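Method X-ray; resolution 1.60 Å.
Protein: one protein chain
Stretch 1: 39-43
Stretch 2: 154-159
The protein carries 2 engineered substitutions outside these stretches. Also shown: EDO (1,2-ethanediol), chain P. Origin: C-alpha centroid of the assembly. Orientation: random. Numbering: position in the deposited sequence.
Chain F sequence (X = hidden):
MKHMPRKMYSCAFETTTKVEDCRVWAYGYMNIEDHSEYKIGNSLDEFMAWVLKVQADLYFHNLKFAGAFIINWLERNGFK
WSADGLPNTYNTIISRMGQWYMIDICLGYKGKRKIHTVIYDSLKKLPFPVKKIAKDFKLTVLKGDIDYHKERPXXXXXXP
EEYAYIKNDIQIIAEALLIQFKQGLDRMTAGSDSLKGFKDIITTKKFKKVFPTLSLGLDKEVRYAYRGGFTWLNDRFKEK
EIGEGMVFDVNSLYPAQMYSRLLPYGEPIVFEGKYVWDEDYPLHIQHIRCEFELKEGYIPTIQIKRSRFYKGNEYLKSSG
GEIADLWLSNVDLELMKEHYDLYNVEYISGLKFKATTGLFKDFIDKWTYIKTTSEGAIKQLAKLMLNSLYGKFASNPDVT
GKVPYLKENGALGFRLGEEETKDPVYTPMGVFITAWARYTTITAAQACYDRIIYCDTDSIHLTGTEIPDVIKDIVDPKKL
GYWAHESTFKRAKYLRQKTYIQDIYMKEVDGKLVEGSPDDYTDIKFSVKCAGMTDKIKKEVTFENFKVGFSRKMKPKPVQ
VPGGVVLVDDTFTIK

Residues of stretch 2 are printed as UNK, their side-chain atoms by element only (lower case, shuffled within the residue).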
ATOM      1  N   LYS F  39      28.394  11.117  -7.031  1.00 28.84           N
ATOM      2  CA  LYS F  39      28.543  12.341  -7.789  1.00 29.03           C
ATOM      3  C   LYS F  39      27.228  13.103  -7.832  1.00 29.65           C
ATOM      4  O   LYS F  39      26.156  12.514  -7.987  1.00 30.50           O
ATOM      5  CB  LYS F  39      29.026  12.041  -9.206  1.00 31.10           C
ATOM      6  CG  LYS F  39      29.335  13.331  -9.995  1.00 35.89           C
ATOM      7  CD  LYS F  39      30.228  13.125 -11.205  1.00 39.80           C
ATOM      8  CE  LYS F  39      30.413  14.442 -11.989  1.00 41.03           C
ATOM      9  NZ  LYS F  39      31.308  15.437 -11.303  1.00 43.21           N
ATOM     10  N   ILE F  40      27.330  14.413  -7.660  1.00 31.00           N
ATOM     11  CA  ILE F  40      26.203  15.322  -7.825  1.00 31.76           C
ATOM     12  C   ILE F  40      26.564  16.359  -8.883  1.00 30.45           C
ATOM     13  O   ILE F  40      27.662  16.926  -8.861  1.00 31.46           O
ATOM     14  CB  ILE F  40      25.852  15.992  -6.482  1.00 32.49           C
ATOM     15  CG1 ILE F  40      25.289  14.940  -5.518  1.00 33.41           C
ATOM     16  CG2 ILE F  40      24.856  17.142  -6.674  1.00 32.19           C
ATOM     17  CD1 ILE F  40      25.326  15.350  -4.076  1.00 32.36           C
ATOM     18  N   GLY F  41      25.637  16.598  -9.813  1.00 30.26           N
ATOM     19  CA  GLY F  41      25.855  17.532 -10.913  1.00 30.63           C
ATOM     20  C   GLY F  41      24.570  18.230 -11.310  1.00 29.67           C
ATOM     21  O   GLY F  41      23.504  17.948 -10.755  1.00 29.63           O
ATOM     22  N   ASN F  42      24.668  19.120 -12.298  1.00 30.75           N
ATOM     23  CA  ASN F  42      23.536  19.962 -12.673  1.00 30.45           C
ATOM     24  C   ASN F  42      23.084  19.774 -14.121  1.00 31.87           C
ATOM     25  O   ASN F  42      22.425  20.635 -14.683  1.00 32.88           O
ATOM     26  CB  ASN F  42      23.841  21.433 -12.360  1.00 30.14           C
ATOM     27  CG  ASN F  42      24.855  22.051 -13.312  1.00 29.40           C
ATOM     28  OD1 ASN F  42      25.448  21.351 -14.146  1.00 32.78           O
ATOM     29  ND2 ASN F  42      25.053  23.381 -13.207  1.00 30.66           N
ATOM     30  N   SER F  43      23.414  18.627 -14.706  1.00 32.19           N
ATOM     31  CA  SER F  43      23.093  18.339 -16.112  1.00 31.45           C
ATOM     32  C   SER F  43      22.529  16.939 -16.300  1.00 31.28           C
ATOM     33  O   SER F  43      23.208  15.974 -16.009  1.00 32.49           O
ATOM     34  CB  SER F  43      24.362  18.475 -16.951  1.00 31.61           C
ATOM     35  OG  SER F  43      24.183  17.981 -18.262  1.00 33.20           O
ATOM     36  N   UNK F 154      18.877  27.251 -16.560  1.00 28.29           N
ATOM     37  CA  UNK F 154      19.763  26.222 -17.056  1.00 27.52           C
ATOM     38  C   UNK F 154      21.199  26.552 -16.630  1.00 28.60           C
ATOM     39  O   UNK F 154      21.666  27.677 -16.816  1.00 29.21           O
ATOM     40  c   UNK F 154      20.739  25.157 -19.124  1.00 29.84           C
ATOM     41  c   UNK F 154      18.284  25.563 -18.957  1.00 31.53           C
ATOM     42  c   UNK F 154      19.653  26.078 -18.583  1.00 29.62           C
ATOM     43  N   UNK F 155      21.889  25.567 -16.050  1.00 29.99           N
ATOM     44  CA  UNK F 155      23.285  25.750 -15.614  1.00 29.91           C
ATOM     45  C   UNK F 155      23.417  26.357 -14.230  1.00 28.81           C
ATOM     46  O   UNK F 155      24.514  26.701 -13.789  1.00 31.97           O
ATOM     47  N   UNK F 156      22.286  26.506 -13.549  1.00 28.49           N
ATOM     48  CA  UNK F 156      22.248  27.019 -12.184  1.00 29.87           C
ATOM     49  C   UNK F 156      23.240  26.269 -11.292  1.00 27.61           C
ATOM     50  O   UNK F 156      23.309  25.024 -11.313  1.00 28.88           O
ATOM     51  c   UNK F 156      20.475  27.337  -7.368  1.00 31.79           C
ATOM     52  c   UNK F 156      20.555  28.452  -8.164  1.00 29.96           C
ATOM     53  o   UNK F 156      20.366  27.489  -6.008  1.00 34.09           O
ATOM     54  c   UNK F 156      20.703  27.059 -10.126  1.00 30.53           C
ATOM     55  c   UNK F 156      20.609  25.945  -9.307  1.00 30.83           C
ATOM     56  c   UNK F 156      20.815  26.920 -11.622  1.00 30.09           C
ATOM     57  c   UNK F 156      20.513  26.085  -7.927  1.00 30.57           C
ATOM     58  c   UNK F 156      20.661  28.310  -9.533  1.00 29.49           C
ATOM     59  N   UNK F 157      24.012  27.047 -10.535  1.00 32.26           N
ATOM     60  CA  UNK F 157      25.039  26.528  -9.637  1.00 32.82           C
ATOM     61  C   UNK F 157      24.436  26.001  -8.337  1.00 32.44           C
ATOM     62  O   UNK F 157      23.855  26.760  -7.559  1.00 32.77           O
ATOM     63  c   UNK F 157      27.122  27.317  -8.321  1.00 36.21           C
ATOM     64  c   UNK F 157      29.048  28.438  -7.129  1.00 41.03           C
ATOM     65  c   UNK F 157      26.034  27.644  -9.328  1.00 34.70           C
ATOM     66  c   UNK F 157      28.206  28.377  -8.381  1.00 39.30           C
ATOM     67  n   UNK F 157      30.034  29.556  -7.220  1.00 42.25           N
ATOM     68  N   UNK F 158      24.608  24.707  -8.095  1.00 32.26           N
ATOM     69  CA  UNK F 158      24.088  24.065  -6.891  1.00 30.64           C
ATOM     70  C   UNK F 158      24.816  24.594  -5.650  1.00 29.92           C
ATOM     71  O   UNK F 158      26.050  24.628  -5.618  1.00 32.61           O
ATOM     72  c   UNK F 158      23.688  21.871  -5.713  1.00 32.49           C
ATOM     73  c   UNK F 158      24.243  22.519  -6.965  1.00 30.70           C
ATOM     74  c   UNK F 158      23.864  20.490  -8.478  1.00 31.79           C
ATOM     75  c   UNK F 158      23.522  21.949  -8.197  1.00 30.86           C
ATOM     76  N   UNK F 159      24.054  25.033  -4.645  1.00 28.71           N
ATOM     77  CA  UNK F 159      24.637  25.568  -3.411  1.00 28.44           C
ATOM     78  C   UNK F 159      25.148  24.423  -2.528  1.00 29.30           C
ATOM     79  O   UNK F 159      24.749  23.279  -2.714  1.00 29.92           O
ATOM     80  c   UNK F 159      23.030  27.544  -3.471  1.00 30.92           C
ATOM     81  o   UNK F 159      22.587  25.596  -2.077  1.00 28.78           O
ATOM     82  c   UNK F 159      23.630  26.428  -2.605  1.00 28.54           C
TER
HETATM   83  C1  EDO P9001      25.951  18.611 -21.177  1.00 41.19           C
HETATM   84  O1  EDO P9001      26.399  18.503 -19.822  1.00 40.31           O
HETATM   85  C2  EDO P9001      24.728  19.516 -21.271  1.00 41.57           C
HETATM   86  O2  EDO P9001      24.253  19.595 -22.626  1.00 40.67           O
HETATM   87  O   HOH W   1      20.995  23.095 -14.809  1.00 25.63           O

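Position 154 has three side-chain atoms, all carbon. One is bonded to CA and carries the other two, so the side chain branches at CB and ends there. CA to CB points sideways to stretch 1, and no side-chain atom touches it. Two methyl groups on CB identify Val 154; threonine would need an oxygen in place of one of them.

Position 155 has no side-chain atoms. Its phi and psi are 85° and 7°, where a CB would be jammed against the carbonyl O of Val 154. The backbone by itself therefore calls for glycine, and the residue is Gly 155. Its backbone N donates to the O of water 1, and Gly 155 N lies 2.9 Å from that water O. The same water O donates to the backbone O of Asn 42 at 2.8 Å.

Position 156 has eight side-chain atoms: one carbon, then a ring of six carbons bearing one oxygen. The oxygen lies across the ring from the carbon that joins it to CB. CA to CB points sideways, and the side chain stays out of contact with stretch 1. A hydroxyl on a six-membered carbon ring means Tyr 156. Its OH is hydrogen-bonded elsewhere in the structure. Its part in this contact is played by the backbone O, which accepts a hydrogen bond from Asn 42 ND2.

Position 157 has five side-chain atoms, four carbons in a row ending in a nitrogen. The chain is unbranched and extended, with all four chi angles t. CA to CB points away from stretch 1. This is Lys 157. It also touches a crystal neighbour.

Position 158 has four side-chain carbons, forked at the first, with one arm two carbons long. CA to CB points toward stretch 1. The end of the longer arm lies near Ile 40, Gly 41 and Asn 42. A fork at CB with unequal arms identifies Ile 158, with chi1 m and chi2 t. Ile 158 CD1 lies 3.9 Å from Ile 40 CG2, 3.4 Å from Gly 41 O and 4.0 Å from Asn 42 CB.

Position 159 has three side-chain atoms, one carbon carrying an oxygen and a carbon. They are out of reach of stretch 1. The branched hydroxyl side chain is that of Thr 159. It holds the N-cap position before a helix, and its side chain caps a backbone N just past the stretch.

The contact is small, burying 205 Å² in all, and combines polar and apolar parts. Asn 42 ND2 donates to Tyr 156 O at 3.1 Å, with a nearly straight angle of 172°. Asn 42 ND2 is also 3.4 Å from Gly 155 O, but the angle is too poor for a hydrogen bond. Water 1 adds a bridge between the backbones of Asn 42 and Gly 155. Beside these polar links, Ile 158 packs its CD1 against the side chain of Ile 40.

Stretch 2 154-159: VGYKIT
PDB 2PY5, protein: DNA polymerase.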